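Local atomic coordinates of 450aa long hypothetical fmu protein (Pyrococcus horikoshii, PDB entry 2YXL), a protein that probably transfers a methyl group from S-adenosyl-L-methionine to carbon 5 of a cytosine in RNA. Residues I27-Q32 with N349-W354; V243-S248 with H436-F441; T341-I346 with T389-K394. All coordinates share one frame; numbering follows the deposited sequence.

Interaction 1: I27-Q32 with N349-W354; sequences IIKPSQ and NPELRW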
# COMPACT_ATOMS: atom_id res chain seq x y z
N ILE A 27 -7.73 -9.43 -7.07
CA ILE A 27 -8.55 -8.50 -7.86
C ILE A 27 -8.94 -7.21 -7.13
O ILE A 27 -9.33 -6.23 -7.77
CB ILE A 27 -9.82 -9.18 -8.45
CG1 ILE A 27 -10.68 -9.81 -7.34
CG2 ILE A 27 -9.43 -10.21 -9.51
CD1 ILE A 27 -12.04 -10.33 -7.81
N ILE A 28 -8.84 -7.21 -5.80
CA ILE A 28 -9.13 -6.01 -5.02
C ILE A 28 -7.85 -5.47 -4.39
O ILE A 28 -7.19 -6.14 -3.59
CB ILE A 28 -10.23 -6.26 -3.95
CG1 ILE A 28 -11.54 -6.67 -4.63
CG2 ILE A 28 -10.43 -5.01 -3.08
CD1 ILE A 28 -12.59 -7.23 -3.69
N LYS A 29 -7.50 -4.24 -4.77
CA LYS A 29 -6.30 -3.58 -4.26
C LYS A 29 -6.66 -2.26 -3.58
O LYS A 29 -7.52 -1.53 -4.08
CB LYS A 29 -5.29 -3.33 -5.40
CG LYS A 29 -4.73 -4.60 -6.06
CD LYS A 29 -3.95 -5.49 -5.08
CE LYS A 29 -3.28 -6.64 -5.82
NZ LYS A 29 -2.75 -7.69 -4.90
N PRO A 30 -6.02 -1.94 -2.44
CA PRO A 30 -5.04 -2.78 -1.73
C PRO A 30 -5.71 -4.00 -1.08
O PRO A 30 -6.89 -3.94 -0.74
CB PRO A 30 -4.47 -1.84 -0.67
CG PRO A 30 -5.54 -0.83 -0.44
CD PRO A 30 -6.23 -0.65 -1.75
N SER A 31 -4.94 -5.07 -0.92
CA SER A 31 -5.47 -6.38 -0.50
C SER A 31 -6.13 -6.41 0.89
O SER A 31 -6.84 -7.36 1.22
CB SER A 31 -4.38 -7.45 -0.60
OG SER A 31 -3.27 -7.13 0.24
N GLN A 32 -5.88 -5.38 1.69
CA GLN A 32 -6.53 -5.23 3.00
C GLN A 32 -8.05 -5.22 2.89
O GLN A 32 -8.74 -5.83 3.71
CB GLN A 32 -6.05 -3.94 3.70
CG GLN A 32 -4.68 -4.04 4.35
CD GLN A 32 -3.51 -3.69 3.42
OE1 GLN A 32 -2.35 -3.68 3.85
NE2 GLN A 32 -3.81 -3.40 2.15
N ASN A 349 2.12 -3.72 1.65
CA ASN A 349 1.47 -4.62 0.69
C ASN A 349 2.52 -5.57 0.11
O ASN A 349 3.02 -5.34 -0.99
CB ASN A 349 0.79 -3.84 -0.43
CG ASN A 349 -0.18 -2.80 0.07
OD1 ASN A 349 -1.24 -3.13 0.61
ND2 ASN A 349 0.17 -1.53 -0.12
N PRO A 350 2.83 -6.64 0.85
CA PRO A 350 4.00 -7.46 0.54
C PRO A 350 3.99 -8.10 -0.85
O PRO A 350 5.05 -8.27 -1.45
CB PRO A 350 3.97 -8.53 1.63
CG PRO A 350 3.17 -7.94 2.73
CD PRO A 350 2.11 -7.15 2.03
N GLU A 351 2.80 -8.42 -1.37
CA GLU A 351 2.69 -9.10 -2.66
C GLU A 351 3.18 -8.28 -3.86
O GLU A 351 3.51 -8.84 -4.90
CB GLU A 351 1.26 -9.62 -2.90
CG GLU A 351 0.22 -8.56 -3.26
CD GLU A 351 -0.43 -7.91 -2.05
OE1 GLU A 351 0.19 -7.83 -0.97
OE2 GLU A 351 -1.59 -7.46 -2.19
N LEU A 352 3.24 -6.96 -3.69
CA LEU A 352 3.69 -6.05 -4.75
C LEU A 352 5.10 -6.36 -5.25
O LEU A 352 5.40 -6.17 -6.44
CB LEU A 352 3.58 -4.58 -4.32
CG LEU A 352 2.16 -3.99 -4.26
CD1 LEU A 352 2.22 -2.51 -3.92
CD2 LEU A 352 1.39 -4.20 -5.56
N ARG A 353 5.96 -6.84 -4.35
CA ARG A 353 7.33 -7.21 -4.71
C ARG A 353 7.36 -8.28 -5.81
O ARG A 353 8.33 -8.36 -6.56
CB ARG A 353 8.11 -7.68 -3.48
CG ARG A 353 7.73 -9.06 -2.96
CD ARG A 353 8.37 -9.39 -1.63
NE ARG A 353 7.86 -8.56 -0.54
CZ ARG A 353 8.37 -8.54 0.69
NH1 ARG A 353 7.83 -7.74 1.61
NH2 ARG A 353 9.40 -9.31 1.01
N TRP A 354 6.30 -9.07 -5.91
CA TRP A 354 6.21 -10.14 -6.91
C TRP A 354 5.48 -9.72 -8.18
O TRP A 354 5.72 -10.27 -9.25
CB TRP A 354 5.57 -11.39 -6.30
CG TRP A 354 6.34 -11.91 -5.12
CD1 TRP A 354 5.98 -11.82 -3.80
CD2 TRP A 354 7.61 -12.57 -5.15
NE1 TRP A 354 6.94 -12.39 -3.01
CE2 TRP A 354 7.96 -12.86 -3.81
CE3 TRP A 354 8.49 -12.94 -6.17
CZ2 TRP A 354 9.14 -13.51 -3.47
CZ3 TRP A 354 9.67 -13.59 -5.83
CH2 TRP A 354 9.99 -13.87 -4.49
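K29 and E351 reach toward each other tip to tip, with NZ of K29 3.0 Å from OE2 of E351 in a salt bridge. The ammonium nitrogen uses the anti lone pair of that oxygen, the one turned away from OE1. From the syn side comes the hydroxyl of S31, whose OG lies 3.0 Å from OE2 of E351 and 20° out of the carboxylate plane. Two donors thus grip a single oxygen, and the buried carboxylate is likely to stay ionised beside the lysine. K29 NZ has a further acceptor in the carbonyl of G25, just beyond helix 12-24, so the charge is held between that carbonyl and the glutamate.

The two segments come from distant parts of the chain. Residues 27-32 link helices 12-24 and 32-41 of the N-terminal helical region, which in bacterial Fmu/RsmB is a NusB-like domain, whereas 349-354 form a type I turn, N349 to L352, leading into a short helix of the methyltransferase domain. The turn is closed by L352 N, 3.2 Å from N349 O.

At the start of the turn N349 is crossed by Q32 at about a right angle, their amide planes 80° apart. NE2 of Q32 donates to OD1 of N349 over 3.0 Å, nearly along the C=O axis (169°), and OD1 lies close to the plane of the glutamine amide. OE1 of Q32 is hydrogen-bonded to the hydroxyl of Y58, which would fix which end of the amide faces N349. Beside this bond P30, which follows a cis peptide, brings CB to 3.7 Å from OD1 of N349. Helix 47-75 flanks the contact, with F57 against S31 and M61 against E351.

Interaction 2: V243-S248 with H436-F441; sequences VQEEAS and HSTIGF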
# COMPACT_ATOMS: atom_id res chain seq x y z
N VAL A 243 -6.96 6.29 7.29
CA VAL A 243 -5.74 5.47 7.14
C VAL A 243 -4.73 6.20 6.25
O VAL A 243 -5.00 6.46 5.08
CB VAL A 243 -6.04 4.06 6.55
CG1 VAL A 243 -4.76 3.24 6.42
CG2 VAL A 243 -7.06 3.32 7.41
N GLN A 244 -3.58 6.53 6.83
CA GLN A 244 -2.50 7.19 6.10
C GLN A 244 -1.16 6.91 6.77
O GLN A 244 -1.06 6.95 7.99
CB GLN A 244 -2.73 8.71 6.01
CG GLN A 244 -1.66 9.45 5.21
CD GLN A 244 -1.93 10.93 5.05
OE1 GLN A 244 -1.99 11.68 6.03
NE2 GLN A 244 -2.05 11.38 3.80
N GLU A 245 -0.15 6.63 5.95
CA GLU A 245 1.22 6.45 6.43
C GLU A 245 1.82 7.77 6.88
O GLU A 245 1.44 8.83 6.38
CB GLU A 245 2.10 5.82 5.35
CG GLU A 245 1.66 4.42 4.89
CD GLU A 245 1.76 3.36 5.99
OE1 GLU A 245 2.47 3.57 7.00
OE2 GLU A 245 1.13 2.30 5.83
N GLU A 246 2.76 7.70 7.82
CA GLU A 246 3.45 8.88 8.33
C GLU A 246 4.09 9.69 7.19
O GLU A 246 3.94 10.92 7.14
CB GLU A 246 4.49 8.49 9.38
CG GLU A 246 5.12 9.67 10.11
CD GLU A 246 6.32 9.27 10.94
OE1 GLU A 246 6.18 9.16 12.18
OE2 GLU A 246 7.41 9.04 10.37
N ALA A 247 4.78 9.00 6.29
CA ALA A 247 5.45 9.62 5.15
C ALA A 247 4.48 10.43 4.26
O ALA A 247 4.82 11.52 3.79
CB ALA A 247 6.18 8.57 4.32
N SER A 248 3.28 9.90 4.06
CA SER A 248 2.25 10.58 3.29
C SER A 248 1.72 11.84 3.97
O SER A 248 1.40 12.82 3.30
CB SER A 248 1.10 9.63 2.98
OG SER A 248 1.52 8.58 2.13
N HIS A 436 13.18 4.61 9.27
CA HIS A 436 12.15 5.50 9.81
C HIS A 436 10.84 4.82 10.23
O HIS A 436 9.97 5.49 10.79
CB HIS A 436 11.84 6.62 8.81
CG HIS A 436 13.05 7.38 8.37
ND1 HIS A 436 13.52 7.34 7.08
CD2 HIS A 436 13.88 8.21 9.05
CE1 HIS A 436 14.59 8.11 6.97
NE2 HIS A 436 14.83 8.65 8.16
N SER A 437 10.71 3.53 9.97
CA SER A 437 9.49 2.77 10.30
C SER A 437 8.23 3.36 9.65
O SER A 437 7.15 3.38 10.25
CB SER A 437 9.31 2.63 11.81
OG SER A 437 10.34 1.83 12.36
N THR A 438 8.39 3.84 8.43
CA THR A 438 7.28 4.24 7.57
C THR A 438 7.59 3.67 6.18
O THR A 438 8.64 3.07 6.00
CB THR A 438 7.07 5.78 7.57
OG1 THR A 438 5.83 6.10 6.93
CG2 THR A 438 8.22 6.51 6.88
N ILE A 439 6.68 3.84 5.23
CA ILE A 439 6.91 3.39 3.85
C ILE A 439 8.06 4.15 3.17
O ILE A 439 8.36 5.28 3.55
CB ILE A 439 5.63 3.52 2.98
CG1 ILE A 439 5.06 4.95 3.06
CG2 ILE A 439 4.60 2.46 3.38
CD1 ILE A 439 4.02 5.28 2.01
N GLY A 440 8.69 3.51 2.18
CA GLY A 440 9.67 4.18 1.32
C GLY A 440 8.99 5.32 0.58
O GLY A 440 7.93 5.14 -0.02
N PHE A 441 9.59 6.50 0.63
CA PHE A 441 8.95 7.70 0.09
C PHE A 441 9.97 8.69 -0.46
O PHE A 441 11.14 8.66 -0.09
CB PHE A 441 8.13 8.37 1.20
CG PHE A 441 6.82 8.94 0.73
CD1 PHE A 441 6.69 10.31 0.49
CD2 PHE A 441 5.71 8.13 0.56
CE1 PHE A 441 5.48 10.85 0.08
CE2 PHE A 441 4.49 8.66 0.14
CZ PHE A 441 4.38 10.02 -0.10
O HOH W 1 3.86 5.03 8.48
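The methyl group of A247 rests against the base of the F441 ring, its CB 3.7 Å from CG of F441, and the backbone of the same turn continues over one face of the ring. There A247 O lies 3.8 Å from CE1 of F441, offset toward the rim, with S248 N above the same face. The S248 hydroxyl reaches the far end of the ring, OG standing 3.6 Å from CE2 of F441. A247 CB also meets I439, 4.0 Å from its CG1, and so touches two apolar side chains of the other segment.

T438 supplies the polar part. Its OG1, anti to the backbone N (chi1 -169°), accepts a hydrogen bond from A247 N at 3.1 Å, with an N-H...O angle of 156°. Next to it a water accepts from E246 N and lies 2.7 Å from OG1 of T438; its link to OE1 of E245 is too short to be trusted in detail. The backbone N-H groups of E246 and A247, at the start of the helix, thus find acceptors in the water and the threonine.

E245, in the N-cap position, and I439 cross obliquely, CG of the glutamate 3.8 Å from CD1 of the isoleucine. OE2 of E245 forms a salt bridge with K348. E246 turns its carboxylate to S215, R217 and Y420.

The contact packs the start of helix 246-255 on the loop that enters strand 441-447. That helix follows edge strand 241-243 of the ferredoxin-like sheet, and strand 441-447 runs antiparallel to 383-389 in the class I methyltransferase sheet, so this is a junction of the two domains, where the side chain of S248 lies about 6 Å from the bound sinefungin and F441 touches C390, the predicted nucleophile.

Interaction 3: T341-I346 with T389-K394; sequences TSSGTI and TCSIFK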
# COMPACT_ATOMS: atom_id res chain seq x y z
N THR A 341 5.27 2.92 -9.02
CA THR A 341 5.43 1.48 -8.84
C THR A 341 4.99 0.97 -7.47
O THR A 341 4.62 -0.20 -7.34
CB THR A 341 6.89 1.04 -9.07
OG1 THR A 341 7.77 1.83 -8.25
CG2 THR A 341 7.28 1.17 -10.54
N SER A 342 5.03 1.85 -6.47
CA SER A 342 4.69 1.51 -5.07
C SER A 342 5.74 0.64 -4.37
O SER A 342 5.47 0.06 -3.32
CB SER A 342 3.30 0.87 -4.96
OG SER A 342 2.28 1.85 -4.91
N SER A 343 6.94 0.57 -4.95
CA SER A 343 8.02 -0.29 -4.44
C SER A 343 8.38 -0.02 -2.97
O SER A 343 8.83 -0.91 -2.26
CB SER A 343 9.27 -0.17 -5.31
OG SER A 343 9.69 1.19 -5.39
N GLY A 344 8.17 1.22 -2.54
CA GLY A 344 8.42 1.60 -1.15
C GLY A 344 7.38 1.07 -0.18
O GLY A 344 7.55 1.18 1.04
N THR A 345 6.29 0.51 -0.71
CA THR A 345 5.20 0.02 0.13
C THR A 345 5.18 -1.51 0.29
O THR A 345 4.20 -2.08 0.76
CB THR A 345 3.82 0.53 -0.36
OG1 THR A 345 3.48 -0.09 -1.61
CG2 THR A 345 3.82 2.04 -0.54
N ILE A 346 6.28 -2.17 -0.08
CA ILE A 346 6.33 -3.64 -0.05
C ILE A 346 6.33 -4.28 1.35
O ILE A 346 6.21 -5.50 1.48
CB ILE A 346 7.48 -4.23 -0.93
CG1 ILE A 346 8.86 -3.78 -0.46
CG2 ILE A 346 7.23 -3.92 -2.41
CD1 ILE A 346 9.99 -4.67 -0.95
N THR A 389 6.49 10.38 -4.65
CA THR A 389 6.09 9.01 -4.96
C THR A 389 6.31 8.16 -3.71
O THR A 389 7.05 8.55 -2.79
CB THR A 389 6.93 8.39 -6.11
OG1 THR A 389 8.24 8.07 -5.63
CG2 THR A 389 7.02 9.33 -7.31
N CYS A 390 5.66 7.01 -3.66
CA CYS A 390 5.99 6.00 -2.65
C CYS A 390 6.80 4.89 -3.32
O CYS A 390 6.54 3.71 -3.13
CB CYS A 390 4.74 5.48 -1.95
SG CYS A 390 3.44 4.99 -3.07
N SER A 391 7.79 5.31 -4.10
CA SER A 391 8.70 4.41 -4.80
C SER A 391 10.12 4.66 -4.32
O SER A 391 10.46 5.78 -3.93
CB SER A 391 8.60 4.61 -6.31
OG SER A 391 9.65 3.93 -6.98
N ILE A 392 10.95 3.62 -4.36
CA ILE A 392 12.35 3.74 -3.94
C ILE A 392 13.31 3.86 -5.12
O ILE A 392 14.51 4.08 -4.92
CB ILE A 392 12.78 2.57 -3.03
CG1 ILE A 392 12.54 1.23 -3.72
CG2 ILE A 392 12.07 2.65 -1.67
CD1 ILE A 392 13.44 0.10 -3.25
N PHE A 393 12.78 3.74 -6.33
CA PHE A 393 13.60 3.75 -7.54
C PHE A 393 14.01 5.16 -7.95
O PHE A 393 13.18 6.07 -7.97
CB PHE A 393 12.87 3.05 -8.69
CG PHE A 393 12.52 1.62 -8.42
CD1 PHE A 393 11.22 1.16 -8.62
CD2 PHE A 393 13.48 0.72 -7.97
CE1 PHE A 393 10.88 -0.17 -8.38
CE2 PHE A 393 13.15 -0.62 -7.72
CZ PHE A 393 11.84 -1.06 -7.93
N LYS A 394 15.28 5.31 -8.29
CA LYS A 394 15.81 6.59 -8.76
C LYS A 394 15.13 7.06 -10.05
O LYS A 394 14.93 8.25 -10.24
CB LYS A 394 17.33 6.51 -8.97
CG LYS A 394 18.13 6.46 -7.68
CD LYS A 394 19.58 6.08 -7.94
CE LYS A 394 20.33 5.83 -6.64
NZ LYS A 394 21.70 5.29 -6.88
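The backbones come close at G344 and S391, with CA atoms 4.6 Å apart, and G344 N donates to C390 O over 3.0 Å. A second, nearly straight bond (170°) runs from I392 N to the hydroxyl of S343, 2.9 Å from N to OG. S343 OG also lies over one face of the F393 ring, offset toward the rim, while S343 CB is 3.5 Å from CE1 of F393. T341 OG1 approaches the ring edge near its plane, 3.5 Å from CD1 of F393. An alanine in place of F393 would probably leave S343 without its ring partner and open a gap beside L161 and I168. E396 hydrogen-bonds the hydroxyls of both T341 and S391, and S391 OG accepts from F393 N in an ST turn. C390, the predicted nucleophile, has its SG 3.8 Å from S342 OG, with CG2 of T345 against its CB. These loops follow the parallel neighbours 331-337 and 383-389 of the methyltransferase sheet, at the cofactor site. Helices 159-169 and 173-181 pack against I392, and helix 352-355 meets S342 and T345 through L352.

Overall arrangement
The three contacts form a chain of neighbours near the sinefungin site and the predicted nucleophile. Interactions 2 and 3 have centres 11 Å apart and touch, G440 N probably bonding to G344 O; interactions 1 and 3, 13 Å apart, meet through R353 and L352, whereas 1 and 2, 17 Å apart, do not touch. In sequence, 27-32 and 243-248 come first, then 341-346, 349-354, 389-394 and 436-441, so both segments of interaction 3 fall between those of interaction 2. Each outer contact ties a different accessory part to the methyltransferase domain, the N-terminal helices through interaction 1 and the ferredoxin-like region through interaction 2, while interaction 3 joins loops at the predicted nucleophile.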